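Local coordinates for prolyl 4-hydroxylase alpha subunit Fe(2+) 2OG dioxygenase domain-containing protein (Burkholderia ambifaria, PDB 3W20) that probably oxidises N-substituted L-amino acids as a metal- and 2-oxoglutarate-dependent dioxygenase with a double-stranded beta-helix fold, modelled here with zinc in its metal site, at residues 194-199 / 245-250; 10-15 / 224-229; 176-181 / 239-244; 141-146 / 255-260. All blocks are in the same frame, centred on the assembly; numbering follows the deposited sequence. Where two conformers were deposited one is given.

Interaction 1 of 4, residues 194-199 / 245-250. With ZN (zinc ion), chain C.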
loop_
_atom_site.group_PDB
_atom_site.type_symbol
_atom_site.label_atom_id
_atom_site.label_comp_id
_atom_site.label_asym_id
_atom_site.label_seq_id
_atom_site.Cartn_x
_atom_site.Cartn_y
_atom_site.Cartn_z
ATOM N N VAL A 194 -9.439 20.558 -23.728
ATOM C CA VAL A 194 -8.777 21.830 -23.953
ATOM C C VAL A 194 -7.450 21.777 -23.119
ATOM O O VAL A 194 -7.431 21.288 -21.986
ATOM C CB VAL A 194 -9.637 22.991 -23.487
ATOM C CG1 VAL A 194 -8.871 24.265 -23.687
ATOM C CG2 VAL A 194 -10.905 22.978 -24.355
HETATM N N MSE A 195 -6.363 22.286 -23.696
HETATM C CA MSE A 195 -5.064 22.270 -23.011
HETATM C C MSE A 195 -4.515 23.711 -23.131
HETATM O O MSE A 195 -4.403 24.260 -24.276
HETATM C CB MSE A 195 -4.148 21.183 -23.694
HETATM C CG MSE A 195 -2.811 21.391 -23.040
HETATM SE SE MSE A 195 -1.645 19.915 -23.781
HETATM C CE MSE A 195 -1.243 20.406 -25.494
ATOM N N TRP A 196 -4.207 24.365 -21.967
ATOM C CA TRP A 196 -3.619 25.659 -22.007
ATOM C C TRP A 196 -2.107 25.705 -21.813
ATOM O O TRP A 196 -1.505 24.812 -21.188
ATOM C CB TRP A 196 -4.201 26.495 -20.885
ATOM C CG TRP A 196 -5.704 26.787 -20.998
ATOM C CD1 TRP A 196 -6.320 27.940 -21.513
ATOM C CD2 TRP A 196 -6.810 25.942 -20.544
ATOM N NE1 TRP A 196 -7.693 27.848 -21.401
ATOM C CE2 TRP A 196 -8.052 26.705 -20.814
ATOM C CE3 TRP A 196 -6.900 24.764 -19.869
ATOM C CZ2 TRP A 196 -9.305 26.183 -20.508
ATOM C CZ3 TRP A 196 -8.170 24.235 -19.576
ATOM C CH2 TRP A 196 -9.339 24.962 -19.847
ATOM N N ASP A 197 -1.492 26.779 -22.348
ATOM C CA ASP A 197 -0.072 27.067 -22.127
ATOM C C ASP A 197 0.143 27.721 -20.773
ATOM O O ASP A 197 0.468 28.948 -20.593
ATOM C CB ASP A 197 0.459 27.848 -23.349
ATOM C CG ASP A 197 1.862 28.320 -23.166
ATOM O OD1 ASP A 197 2.631 27.624 -22.483
ATOM O OD2 ASP A 197 2.144 29.442 -23.645
ATOM N N ASN A 198 -0.135 26.914 -19.750
ATOM C CA ASN A 198 -0.097 27.358 -18.350
ATOM C C ASN A 198 0.263 26.145 -17.498
ATOM O O ASN A 198 -0.348 25.122 -17.654
ATOM C CB ASN A 198 -1.455 27.915 -17.914
ATOM C CG ASN A 198 -1.462 28.374 -16.471
ATOM O OD1 ASN A 198 -1.462 27.558 -15.536
ATOM N ND2 ASN A 198 -1.439 29.718 -16.269
ATOM N N ARG A 199 1.312 26.266 -16.687
ATOM C CA ARG A 199 1.733 25.101 -15.814
ATOM C C ARG A 199 1.779 25.445 -14.371
ATOM O O ARG A 199 2.772 26.015 -13.861
ATOM C CB ARG A 199 3.136 24.592 -16.276
ATOM C CG ARG A 199 3.278 24.127 -17.681
ATOM C CD ARG A 199 4.790 23.617 -17.837
ATOM N NE ARG A 199 4.604 22.633 -18.797
ATOM C CZ ARG A 199 5.266 21.518 -18.948
ATOM N NH1 ARG A 199 6.330 21.141 -18.232
ATOM N NH2 ARG A 199 4.813 20.817 -19.892
ATOM N N LEU A 245 -2.062 22.831 -17.861
ATOM C CA LEU A 245 -3.472 22.823 -17.464
ATOM C C LEU A 245 -4.378 22.262 -18.606
ATOM O O LEU A 245 -4.179 22.541 -19.796
ATOM C CB LEU A 245 -3.830 24.264 -17.075
ATOM C CG LEU A 245 -5.089 24.229 -16.251
ATOM C CD1 LEU A 245 -4.740 23.917 -14.811
ATOM C CD2 LEU A 245 -5.766 25.584 -16.437
ATOM N N HIS A 246 -5.347 21.422 -18.236
ATOM C CA HIS A 246 -6.295 20.942 -19.257
ATOM C C HIS A 246 -7.608 20.508 -18.679
ATOM O O HIS A 246 -7.674 20.243 -17.492
ATOM C CB HIS A 246 -5.675 19.720 -20.000
ATOM C CG HIS A 246 -5.197 18.597 -19.100
ATOM N ND1 HIS A 246 -4.000 18.628 -18.439
ATOM C CD2 HIS A 246 -5.770 17.374 -18.845
ATOM C CE1 HIS A 246 -3.850 17.449 -17.745
ATOM N NE2 HIS A 246 -4.932 16.664 -18.033
ATOM N N ALA A 247 -8.622 20.267 -19.520
ATOM C CA ALA A 247 -9.950 19.969 -18.953
ATOM C C ALA A 247 -10.688 19.222 -20.002
ATOM O O ALA A 247 -10.430 19.457 -21.175
ATOM C CB ALA A 247 -10.650 21.312 -18.660
ATOM N N ILE A 248 -11.571 18.308 -19.612
ATOM C CA ILE A 248 -12.400 17.544 -20.587
ATOM C C ILE A 248 -13.779 18.311 -20.641
ATOM O O ILE A 248 -14.333 18.657 -19.590
ATOM C CB ILE A 248 -12.633 16.058 -20.130
ATOM C CG1 ILE A 248 -11.322 15.269 -20.058
ATOM C CG2 ILE A 248 -13.524 15.338 -21.138
ATOM C CD1 ILE A 248 -10.527 15.393 -21.359
ATOM N N GLU A 249 -14.295 18.565 -21.845
ATOM C CA GLU A 249 -15.517 19.327 -21.984
ATOM C C GLU A 249 -16.695 18.520 -21.406
ATOM O O GLU A 249 -16.683 17.300 -21.485
ATOM C CB GLU A 249 -15.859 19.570 -23.445
ATOM C CG GLU A 249 -14.895 20.284 -24.337
ATOM C CD GLU A 249 -15.524 20.308 -25.709
ATOM O OE1 GLU A 249 -15.069 19.521 -26.569
ATOM O OE2 GLU A 249 -16.561 21.019 -25.884
ATOM N N ARG A 250 -17.695 19.217 -20.879
ATOM C CA ARG A 250 -19.017 18.606 -20.657
ATOM C C ARG A 250 -19.398 17.531 -21.720
ATOM O O ARG A 250 -19.367 17.813 -22.940
ATOM C CB ARG A 250 -20.073 19.726 -20.635
ATOM C CG ARG A 250 -21.316 19.304 -21.410
ATOM C CD ARG A 250 -22.623 19.388 -20.660
ATOM N NE ARG A 250 -23.355 20.605 -20.986
ATOM C CZ ARG A 250 -23.104 21.786 -20.426
ATOM N NH1 ARG A 250 -22.113 21.907 -19.543
ATOM N NH2 ARG A 250 -23.834 22.847 -20.753
HETATM ZN ZN ZN C . -5.199 15.071 -16.629
#

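Interaction 2 of 4, residues 10-15 / 224-229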
loop_
_atom_site.group_PDB
_atom_site.type_symbol
_atom_site.label_atom_id
_atom_site.label_comp_id
_atom_site.label_asym_id
_atom_site.label_seq_id
_atom_site.Cartn_x
_atom_site.Cartn_y
_atom_site.Cartn_z
HETATM N N MSE A 10 0.987 18.610 -32.321
HETATM C CA MSE A 10 0.519 19.960 -32.055
HETATM C C MSE A 10 1.459 20.692 -31.163
HETATM O O MSE A 10 1.855 20.156 -30.126
HETATM C CB MSE A 10 -0.844 19.971 -31.359
HETATM C CG MSE A 10 -1.323 18.568 -31.009
HETATM SE SE MSE A 10 -2.346 17.869 -32.561
HETATM C CE MSE A 10 -3.507 19.277 -32.061
ATOM N N ARG A 11 1.806 21.938 -31.526
ATOM C CA ARG A 11 2.511 22.853 -30.595
ATOM C C ARG A 11 1.693 24.091 -30.490
ATOM O O ARG A 11 1.076 24.491 -31.488
ATOM C CB ARG A 11 3.878 23.222 -31.209
ATOM C CG ARG A 11 4.937 22.199 -30.966
ATOM C CD ARG A 11 5.249 22.222 -29.471
ATOM N NE ARG A 11 6.577 22.643 -29.178
ATOM C CZ ARG A 11 7.195 22.452 -28.021
ATOM N NH1 ARG A 11 6.587 21.894 -26.921
ATOM N NH2 ARG A 11 8.439 22.904 -27.950
ATOM N N PHE A 12 1.678 24.720 -29.332
ATOM C CA PHE A 12 0.963 25.992 -29.146
ATOM C C PHE A 12 1.256 26.990 -30.268
ATOM O O PHE A 12 2.395 27.180 -30.646
ATOM C CB PHE A 12 1.284 26.676 -27.771
ATOM C CG PHE A 12 0.777 25.887 -26.584
ATOM C CD1 PHE A 12 -0.587 25.804 -26.332
ATOM C CD2 PHE A 12 1.687 25.178 -25.771
ATOM C CE1 PHE A 12 -1.066 25.089 -25.236
ATOM C CE2 PHE A 12 1.203 24.397 -24.724
ATOM C CZ PHE A 12 -0.169 24.311 -24.473
ATOM N N GLY A 13 0.179 27.630 -30.775
ATOM C CA GLY A 13 0.281 28.719 -31.782
ATOM C C GLY A 13 0.707 28.303 -33.199
ATOM O O GLY A 13 0.905 29.192 -34.052
ATOM N N THR A 14 0.811 27.006 -33.463
ATOM C CA THR A 14 1.407 26.451 -34.698
ATOM C C THR A 14 0.468 25.461 -35.389
ATOM O O THR A 14 -0.236 24.710 -34.708
ATOM C CB THR A 14 2.706 25.711 -34.283
ATOM O OG1 THR A 14 3.474 26.573 -33.446
ATOM C CG2 THR A 14 3.551 25.316 -35.438
ATOM N N ALA A 15 0.474 25.379 -36.742
ATOM C CA ALA A 15 -0.364 24.381 -37.448
ATOM C C ALA A 15 0.142 22.973 -37.136
ATOM O O ALA A 15 1.342 22.805 -36.880
ATOM C CB ALA A 15 -0.439 24.642 -38.958
ATOM N N ARG A 224 -4.884 35.061 -20.775
ATOM C CA ARG A 224 -3.605 35.359 -21.441
ATOM C C ARG A 224 -2.939 34.103 -22.088
ATOM O O ARG A 224 -1.965 34.230 -22.831
ATOM C CB ARG A 224 -2.652 36.067 -20.448
ATOM C CG ARG A 224 -3.324 37.197 -19.646
ATOM C CD ARG A 224 -2.363 38.129 -18.898
ATOM N NE ARG A 224 -1.653 37.510 -17.766
ATOM C CZ ARG A 224 -2.076 37.466 -16.493
ATOM N NH1 ARG A 224 -3.242 37.991 -16.128
ATOM N NH2 ARG A 224 -1.326 36.878 -15.571
ATOM N N ALA A 225 -3.486 32.904 -21.851
ATOM C CA ALA A 225 -2.760 31.683 -22.262
ATOM C C ALA A 225 -3.284 31.114 -23.592
ATOM O O ALA A 225 -4.490 30.911 -23.747
ATOM C CB ALA A 225 -2.828 30.627 -21.171
ATOM N N ALA A 226 -2.358 30.753 -24.464
ATOM C CA ALA A 226 -2.689 30.061 -25.702
ATOM C C ALA A 226 -3.354 28.713 -25.350
ATOM O O ALA A 226 -2.975 28.053 -24.373
ATOM C CB ALA A 226 -1.469 29.882 -26.614
ATOM N N LYS A 227 -4.347 28.301 -26.156
ATOM C CA LYS A 227 -4.947 26.997 -25.912
ATOM C C LYS A 227 -4.988 26.138 -27.168
ATOM O O LYS A 227 -5.081 26.673 -28.282
ATOM C CB LYS A 227 -6.326 27.093 -25.186
ATOM C CG LYS A 227 -7.440 27.443 -26.073
ATOM C CD LYS A 227 -8.710 27.730 -25.269
ATOM C CE LYS A 227 -9.648 28.355 -26.282
ATOM N NZ LYS A 227 -10.964 28.652 -25.630
ATOM N N ILE A 228 -4.903 24.818 -26.974
ATOM C CA ILE A 228 -5.066 23.812 -28.027
ATOM C C ILE A 228 -6.344 23.115 -27.692
ATOM O O ILE A 228 -6.504 22.569 -26.572
ATOM C CB ILE A 228 -3.913 22.816 -27.922
ATOM C CG1 ILE A 228 -2.625 23.534 -28.295
ATOM C CG2 ILE A 228 -4.165 21.641 -28.840
ATOM C CD1 ILE A 228 -1.397 22.651 -28.141
HETATM N N MSE A 229 -7.337 23.173 -28.606
HETATM C CA MSE A 229 -8.548 22.335 -28.460
HETATM C C MSE A 229 -8.456 21.042 -29.258
HETATM O O MSE A 229 -8.162 21.039 -30.426
HETATM C CB MSE A 229 -9.840 23.153 -28.766
HETATM C CG MSE A 229 -10.045 24.195 -27.652
HETATM SE SE MSE A 229 -11.536 25.398 -28.151
HETATM C CE MSE A 229 -12.808 23.997 -28.685
#

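Interaction 3 of 4, residues 176-181 / 239-244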
loop_
_atom_site.group_PDB
_atom_site.type_symbol
_atom_site.label_atom_id
_atom_site.label_comp_id
_atom_site.label_asym_id
_atom_site.label_seq_id
_atom_site.Cartn_x
_atom_site.Cartn_y
_atom_site.Cartn_z
ATOM N N ARG A 176 8.445 16.592 -18.315
ATOM C CA ARG A 176 7.835 16.016 -19.469
ATOM C C ARG A 176 6.876 14.867 -19.139
ATOM O O ARG A 176 6.700 13.950 -19.955
ATOM C CB ARG A 176 8.869 15.576 -20.535
ATOM C CG ARG A 176 9.875 16.687 -20.904
ATOM C CD ARG A 176 9.174 17.992 -21.365
ATOM N NE ARG A 176 10.057 19.121 -20.995
ATOM C CZ ARG A 176 9.625 20.357 -20.765
ATOM N NH1 ARG A 176 10.495 21.276 -20.421
ATOM N NH2 ARG A 176 8.356 20.729 -20.932
ATOM N N GLN A 177 6.315 14.838 -17.914
ATOM C CA GLN A 177 5.366 13.736 -17.583
ATOM C C GLN A 177 4.289 13.731 -18.691
ATOM O O GLN A 177 3.763 14.808 -19.037
ATOM C CB GLN A 177 4.710 14.029 -16.247
ATOM C CG GLN A 177 3.594 12.983 -15.869
ATOM C CD GLN A 177 3.090 13.171 -14.442
ATOM O OE1 GLN A 177 3.872 13.399 -13.528
ATOM N NE2 GLN A 177 1.788 12.892 -14.245
ATOM N N LEU A 178 3.928 12.525 -19.190
ATOM C CA LEU A 178 2.923 12.485 -20.270
ATOM C C LEU A 178 1.671 11.862 -19.763
ATOM O O LEU A 178 1.762 10.895 -18.986
ATOM C CB LEU A 178 3.433 11.664 -21.453
ATOM C CG LEU A 178 4.795 12.172 -21.918
ATOM C CD1 LEU A 178 5.218 11.257 -23.070
ATOM C CD2 LEU A 178 4.775 13.690 -22.326
ATOM N N GLY A 179 0.511 12.326 -20.257
ATOM C CA GLY A 179 -0.728 11.541 -20.122
ATOM C C GLY A 179 -0.933 10.845 -21.477
ATOM O O GLY A 179 -0.532 11.395 -22.532
ATOM N N GLY A 180 -1.524 9.642 -21.470
ATOM C CA GLY A 180 -1.793 8.935 -22.730
ATOM C C GLY A 180 -3.186 8.346 -22.543
ATOM O O GLY A 180 -3.402 7.573 -21.551
ATOM N N PHE A 181 -4.161 8.677 -23.424
ATOM C CA PHE A 181 -5.446 7.959 -23.278
ATOM C C PHE A 181 -6.001 7.644 -24.652
ATOM O O PHE A 181 -5.850 8.453 -25.622
ATOM C CB PHE A 181 -6.462 8.788 -22.445
ATOM C CG PHE A 181 -6.848 10.142 -23.071
ATOM C CD1 PHE A 181 -7.962 10.259 -23.910
ATOM C CD2 PHE A 181 -6.081 11.311 -22.808
ATOM C CE1 PHE A 181 -8.325 11.497 -24.474
ATOM C CE2 PHE A 181 -6.432 12.532 -23.372
ATOM C CZ PHE A 181 -7.557 12.671 -24.217
ATOM N N LEU A 239 -1.572 11.779 -26.658
ATOM C CA LEU A 239 -0.381 11.794 -25.810
ATOM C C LEU A 239 -0.063 13.280 -25.588
ATOM O O LEU A 239 -0.121 14.082 -26.565
ATOM C CB LEU A 239 0.739 11.122 -26.517
ATOM C CG LEU A 239 0.499 9.645 -26.901
ATOM C CD1 LEU A 239 1.603 9.258 -27.855
ATOM C CD2 LEU A 239 0.653 8.914 -25.575
ATOM N N PHE A 240 0.065 13.713 -24.331
ATOM C CA PHE A 240 0.285 15.094 -24.117
ATOM C C PHE A 240 1.104 15.367 -22.874
ATOM O O PHE A 240 1.231 14.495 -21.994
ATOM C CB PHE A 240 -1.058 15.884 -23.932
ATOM C CG PHE A 240 -1.875 15.431 -22.752
ATOM C CD1 PHE A 240 -2.006 16.235 -21.605
ATOM C CD2 PHE A 240 -2.579 14.216 -22.811
ATOM C CE1 PHE A 240 -2.779 15.778 -20.504
ATOM C CE2 PHE A 240 -3.338 13.760 -21.720
ATOM C CZ PHE A 240 -3.467 14.543 -20.586
ATOM N N GLN A 241 1.625 16.600 -22.810
ATOM C CA GLN A 241 2.414 16.958 -21.600
ATOM C C GLN A 241 1.450 17.283 -20.474
ATOM O O GLN A 241 0.728 18.343 -20.470
ATOM C CB GLN A 241 3.416 18.101 -21.879
ATOM C CG GLN A 241 4.444 17.686 -22.880
ATOM C CD GLN A 241 5.659 18.644 -22.852
ATOM O OE1 GLN A 241 6.118 19.013 -21.763
ATOM N NE2 GLN A 241 6.159 19.039 -23.991
ATOM N N SER A 242 1.403 16.424 -19.426
ATOM C CA SER A 242 0.279 16.527 -18.509
ATOM C C SER A 242 0.434 17.651 -17.458
ATOM O O SER A 242 -0.517 17.966 -16.740
ATOM C CB SER A 242 -0.018 15.171 -17.861
ATOM O OG SER A 242 0.998 14.836 -16.908
ATOM N N LYS A 243 1.634 18.286 -17.402
ATOM C CA LYS A 243 1.776 19.448 -16.503
ATOM C C LYS A 243 1.006 20.720 -16.984
ATOM O O LYS A 243 0.809 21.652 -16.161
ATOM C CB LYS A 243 3.279 19.719 -16.299
ATOM C CG LYS A 243 3.772 18.707 -15.248
ATOM C CD LYS A 243 5.237 18.989 -14.944
ATOM C CE LYS A 243 5.593 20.389 -14.412
ATOM N NZ LYS A 243 4.805 20.743 -13.152
ATOM N N ASN A 244 0.714 20.768 -18.298
ATOM C CA ASN A 244 -0.107 21.885 -18.861
ATOM C C ASN A 244 -1.504 21.719 -18.327
ATOM O O ASN A 244 -2.041 20.600 -18.321
ATOM C CB ASN A 244 -0.111 21.789 -20.368
ATOM C CG ASN A 244 1.280 21.907 -20.951
ATOM O OD1 ASN A 244 2.010 22.749 -20.607
ATOM N ND2 ASN A 244 1.555 21.136 -21.935
HETATM O O HOH W 1 4.268 17.529 -18.486
#

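Interaction 4 of 4, residues 141-146 / 255-260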
loop_
_atom_site.group_PDB
_atom_site.type_symbol
_atom_site.label_atom_id
_atom_site.label_comp_id
_atom_site.label_asym_id
_atom_site.label_seq_id
_atom_site.Cartn_x
_atom_site.Cartn_y
_atom_site.Cartn_z
ATOM N N ARG A 141 -11.963 4.365 -18.038
ATOM C CA ARG A 141 -12.576 5.586 -17.498
ATOM C C ARG A 141 -13.908 5.714 -18.183
ATOM O O ARG A 141 -14.002 5.662 -19.446
ATOM C CB ARG A 141 -11.675 6.830 -17.792
ATOM C CG ARG A 141 -10.346 6.868 -16.981
ATOM C CD ARG A 141 -9.276 7.727 -17.673
ATOM N NE ARG A 141 -7.925 7.590 -17.099
ATOM C CZ ARG A 141 -6.844 8.178 -17.588
ATOM N NH1 ARG A 141 -5.623 8.003 -16.971
ATOM N NH2 ARG A 141 -6.945 8.932 -18.705
ATOM N N VAL A 142 -14.959 5.852 -17.381
ATOM C CA VAL A 142 -16.319 6.129 -17.881
ATOM C C VAL A 142 -16.654 7.595 -17.506
ATOM O O VAL A 142 -16.544 7.997 -16.348
ATOM C CB VAL A 142 -17.352 5.128 -17.275
ATOM C CG1 VAL A 142 -18.757 5.432 -17.743
ATOM C CG2 VAL A 142 -16.969 3.677 -17.626
ATOM N N TYR A 143 -17.023 8.402 -18.490
ATOM C CA TYR A 143 -17.406 9.803 -18.239
ATOM C C TYR A 143 -18.929 9.840 -18.498
ATOM O O TYR A 143 -19.322 9.714 -19.654
ATOM C CB TYR A 143 -16.682 10.733 -19.224
ATOM C CG TYR A 143 -15.177 10.770 -18.988
ATOM C CD1 TYR A 143 -14.616 11.724 -18.147
ATOM C CD2 TYR A 143 -14.325 9.814 -19.566
ATOM C CE1 TYR A 143 -13.252 11.772 -17.879
ATOM C CE2 TYR A 143 -12.958 9.842 -19.290
ATOM C CZ TYR A 143 -12.421 10.829 -18.470
ATOM O OH TYR A 143 -11.080 10.887 -18.182
ATOM N N GLU A 144 -19.760 9.937 -17.441
ATOM C CA GLU A 144 -21.243 10.095 -17.613
ATOM C C GLU A 144 -21.568 11.586 -17.715
ATOM O O GLU A 144 -20.877 12.406 -17.084
ATOM C CB GLU A 144 -22.073 9.464 -16.481
ATOM C CG GLU A 144 -21.957 7.943 -16.302
ATOM C CD GLU A 144 -22.521 7.101 -17.460
ATOM O OE1 GLU A 144 -22.980 7.656 -18.484
ATOM O OE2 GLU A 144 -22.491 5.849 -17.358
ATOM N N PRO A 145 -22.576 11.945 -18.533
ATOM C CA PRO A 145 -23.079 13.310 -18.669
ATOM C C PRO A 145 -23.136 14.083 -17.344
ATOM O O PRO A 145 -23.693 13.593 -16.376
ATOM C CB PRO A 145 -24.486 13.083 -19.207
ATOM C CG PRO A 145 -24.321 11.889 -20.091
ATOM C CD PRO A 145 -23.242 11.041 -19.493
ATOM N N PHE A 146 -22.561 15.281 -17.331
ATOM C CA PHE A 146 -22.440 16.101 -16.130
ATOM C C PHE A 146 -22.659 17.511 -16.633
ATOM O O PHE A 146 -21.918 17.972 -17.508
ATOM C CB PHE A 146 -21.036 15.888 -15.493
ATOM C CG PHE A 146 -20.795 16.645 -14.203
ATOM C CD1 PHE A 146 -21.763 16.709 -13.207
ATOM C CD2 PHE A 146 -19.556 17.266 -13.974
ATOM C CE1 PHE A 146 -21.518 17.403 -12.029
ATOM C CE2 PHE A 146 -19.293 17.956 -12.798
ATOM C CZ PHE A 146 -20.282 18.026 -11.821
ATOM N N ARG A 255 -18.926 8.752 -22.587
ATOM C CA ARG A 255 -17.598 8.774 -23.236
ATOM C C ARG A 255 -16.786 7.678 -22.515
ATOM O O ARG A 255 -16.819 7.605 -21.288
ATOM C CB ARG A 255 -16.960 10.164 -23.072
ATOM C CG ARG A 255 -15.603 10.392 -23.763
ATOM C CD ARG A 255 -15.133 11.795 -23.413
ATOM N NE ARG A 255 -13.762 12.094 -23.866
ATOM C CZ ARG A 255 -12.667 12.113 -23.081
ATOM N NH1 ARG A 255 -12.726 11.893 -21.763
ATOM N NH2 ARG A 255 -11.489 12.431 -23.634
ATOM N N ARG A 256 -16.123 6.800 -23.268
ATOM C CA ARG A 256 -15.213 5.859 -22.610
ATOM C C ARG A 256 -13.788 6.030 -23.131
ATOM O O ARG A 256 -13.608 6.140 -24.338
ATOM C CB ARG A 256 -15.697 4.426 -22.857
ATOM C CG ARG A 256 -16.929 4.126 -22.012
ATOM C CD ARG A 256 -17.380 2.708 -22.198
ATOM N NE ARG A 256 -17.728 2.430 -23.574
ATOM C CZ ARG A 256 -17.451 1.285 -24.147
ATOM N NH1 ARG A 256 -16.829 0.349 -23.433
ATOM N NH2 ARG A 256 -17.775 1.079 -25.400
ATOM N N THR A 257 -12.817 6.047 -22.206
ATOM C CA THR A 257 -11.371 6.092 -22.548
ATOM C C THR A 257 -10.628 5.103 -21.645
ATOM O O THR A 257 -11.185 4.646 -20.611
ATOM C CB THR A 257 -10.741 7.510 -22.353
ATOM O OG1 THR A 257 -10.718 7.781 -20.973
ATOM C CG2 THR A 257 -11.606 8.591 -23.057
HETATM N N MSE A 258 -9.383 4.770 -22.009
HETATM C CA MSE A 258 -8.507 3.996 -21.189
HETATM C C MSE A 258 -7.276 4.847 -21.077
HETATM O O MSE A 258 -6.810 5.331 -22.111
HETATM C CB MSE A 258 -8.110 2.908 -22.263
HETATM C CG MSE A 258 -7.688 1.621 -21.731
HETATM SE SE MSE A 258 -7.933 0.545 -23.397
HETATM C CE MSE A 258 -9.764 0.387 -23.249
ATOM N N GLY A 259 -6.691 5.031 -19.904
ATOM C CA GLY A 259 -5.438 5.878 -19.902
ATOM C C GLY A 259 -4.382 5.530 -18.844
ATOM O O GLY A 259 -4.599 4.776 -17.903
ATOM N N LEU A 260 -3.217 6.129 -18.997
ATOM C CA LEU A 260 -2.215 6.065 -17.951
ATOM C C LEU A 260 -1.335 7.318 -18.096
ATOM O O LEU A 260 -1.635 8.193 -18.911
ATOM C CB LEU A 260 -1.390 4.805 -18.126
ATOM C CG LEU A 260 -0.809 4.456 -19.485
ATOM C CD1 LEU A 260 0.425 5.287 -19.923
ATOM C CD2 LEU A 260 -0.447 2.941 -19.484
#

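Interaction 1 of 4, residues 194-199 / 245-250
Trp196 turns the edge of its indole, not a face, to Leu245 and Ala247, where two antiparallel strands of the double-stranded beta-helix meet. CE3 lies 3.7 Å from Leu245 CD2, the two side chains crossing obliquely, while CZ3 reaches 3.9 Å to Ala247 CB, a methyl group set close to the ring plane. CG of Trp196 stands anti to its own carbonyl carbon (chi1 -65°), and the six-membered ring of the indole reaches the other strand with its CE3 and CZ3 atoms. Val194 CG1 rests over one face of the indole, toward the rim. Two backbone bonds join Val194 to Ala247, Trp196 N gives to Leu245 O at 2.8 Å, and past the strand end Leu245 N makes an almost straight bond to Asn198 O. Selenomethionine Met195 and His246 form the non-hydrogen-bonded pair, with their CB atoms 4.3 Å apart on the sheet face across from Val194 and Ala247; beyond CB their ends lead away from the other strand. His155 and Asp157 complete the zinc site, and Asn244 O accepts from His246 ND1, while His246 NE2 binds the zinc ion at 2.1 Å.

Interaction 2 of 4, residues 10-15 / 224-229
Phe12 and Ile228 cross at about a right angle, with the end of the isoleucine laid over one face of the ring. Ile228 CD1 is 4.0 Å from the centroid of the Phe12 ring, 22° off its normal, a CH-pi contact, and Ile228 CG1 comes to 3.6 Å from Phe12 CD1. The same CD1 of Phe12 has Ala226 CB at 4.2 Å, on the other side of the ring plane from Ile228 CD1. On its other branch, Ile228 CG2 meets the CE methyl of selenomethionine Met10 at 4.0 Å. The backbone presenting Phe12 is fixed by a turn: Thr14 N bonds to Arg11 O at 3.2 Å, and Thr14 OG1 donates to Phe12 O from above the carbonyl plane. Further out, Asp36 accepts from Phe12 N and pairs with Arg11 NH1, which also has Asp33. This is a type II beta turn, Arg11 to Thr14, with glycine at its third position and positive phi, in the hairpin loop between strands 4-10 and 17-22, packed against the outer strand 227-230 of the three-stranded sheet.

Interaction 3 of 4, residues 176-181 / 239-244
Gln241 meets Leu178 and then Arg176, crossing both obliquely. From CB its chain leaves with CG anti to the carbonyl carbon and CD extended beyond (chi2 -163°). CG packs on Leu178 CD2 at 4.0 Å, CD has Arg176 CD beside it, and at the tip OE1 takes a hydrogen bond of 2.9 Å from Arg176 NH2. That donor lies in the amide plane on a lone pair of OE1, and OE1 lies in the guanidinium plane, the two planes 86° apart. Arg199 NH2 is a second donor to OE1, while NE2 gives to Ala35 O and Asp33 OD1, so this buried amide is held at both ends. One residue earlier, the ring of Phe240 covers Gly179, whose CA is 4.2 Å from the ring centroid and off-centre. Phe240 CE2 meets the edge of Phe181 at CE2, 3.7 Å away, and the two side chains cross at about a right angle. Gly179 and Phe240 exchange two backbone bonds, Ser242 N gives to Gln177 O at 2.9 Å, and a water joins Gln177 O to Lys243 N. Strands 178-185 and 236-241 thus form an antiparallel pair in the main sheet of the double-stranded beta-helix, and Phe240 abuts zinc ligand His246 edge-to-face.

Interaction 4 of 4, residues 141-146 / 255-260
Arg141 N gives the shortest polar bond here, 2.7 Å to Thr257 O, and Thr257 N returns one to Arg141 O; Tyr143 and Arg255 pair in the same way. The Tyr143 and Arg255 side chains lie side by side, pointing the same way. Arg255 NH1 sits 3.2 Å above the plane of the Tyr143 ring, toward its rim, and Arg255 CZ is 4.7 Å from the Tyr143 centroid, a cation-pi contact with planes 65° apart. Arg141, Tyr143, Arg255 and Thr257 share this face of the antiparallel pair in the double-stranded beta-helix, and all four bind 2-oxoglutarate in a model of this protein that holds it. Thr257 CG2 lies over the centre of the Arg255 guanidinium, 3.6 Å from its plane. Thr257 OG1, 3.5 Å from Tyr143 CE2 at the ring edge, is buried without a polar partner, consistent with the absent ligand. The extended Arg141 chain carries its guanidinium over Gly259, with Gly259 CA 3.4 Å from its plane; Thr139 OG1 bonds Arg141 NE and Asp273 pairs with NH1.

Overall arrangement
From the N terminus, residues 10-15 wait longest of the four to be joined: interaction 2 closes over 208 residues, tying the first hairpin to strand 227-230. Residues 141-146 open the next loop, closed last by interaction 4 at 255-260, and interactions 1 and 3 both lie within it. Interaction 2 crosses all three others, and interactions 1 and 3 cross each other. Interactions 3 and 4 share the large sheet, where strands 178-185 and 255-265 are neighbours; interactions 1 and 2 share the three-stranded sheet through strands 193-196 and 227-230. Interactions 1 and 3 touch beside the zinc site and again, farther off, where Arg199 is hydrogen-bonded to Asn244.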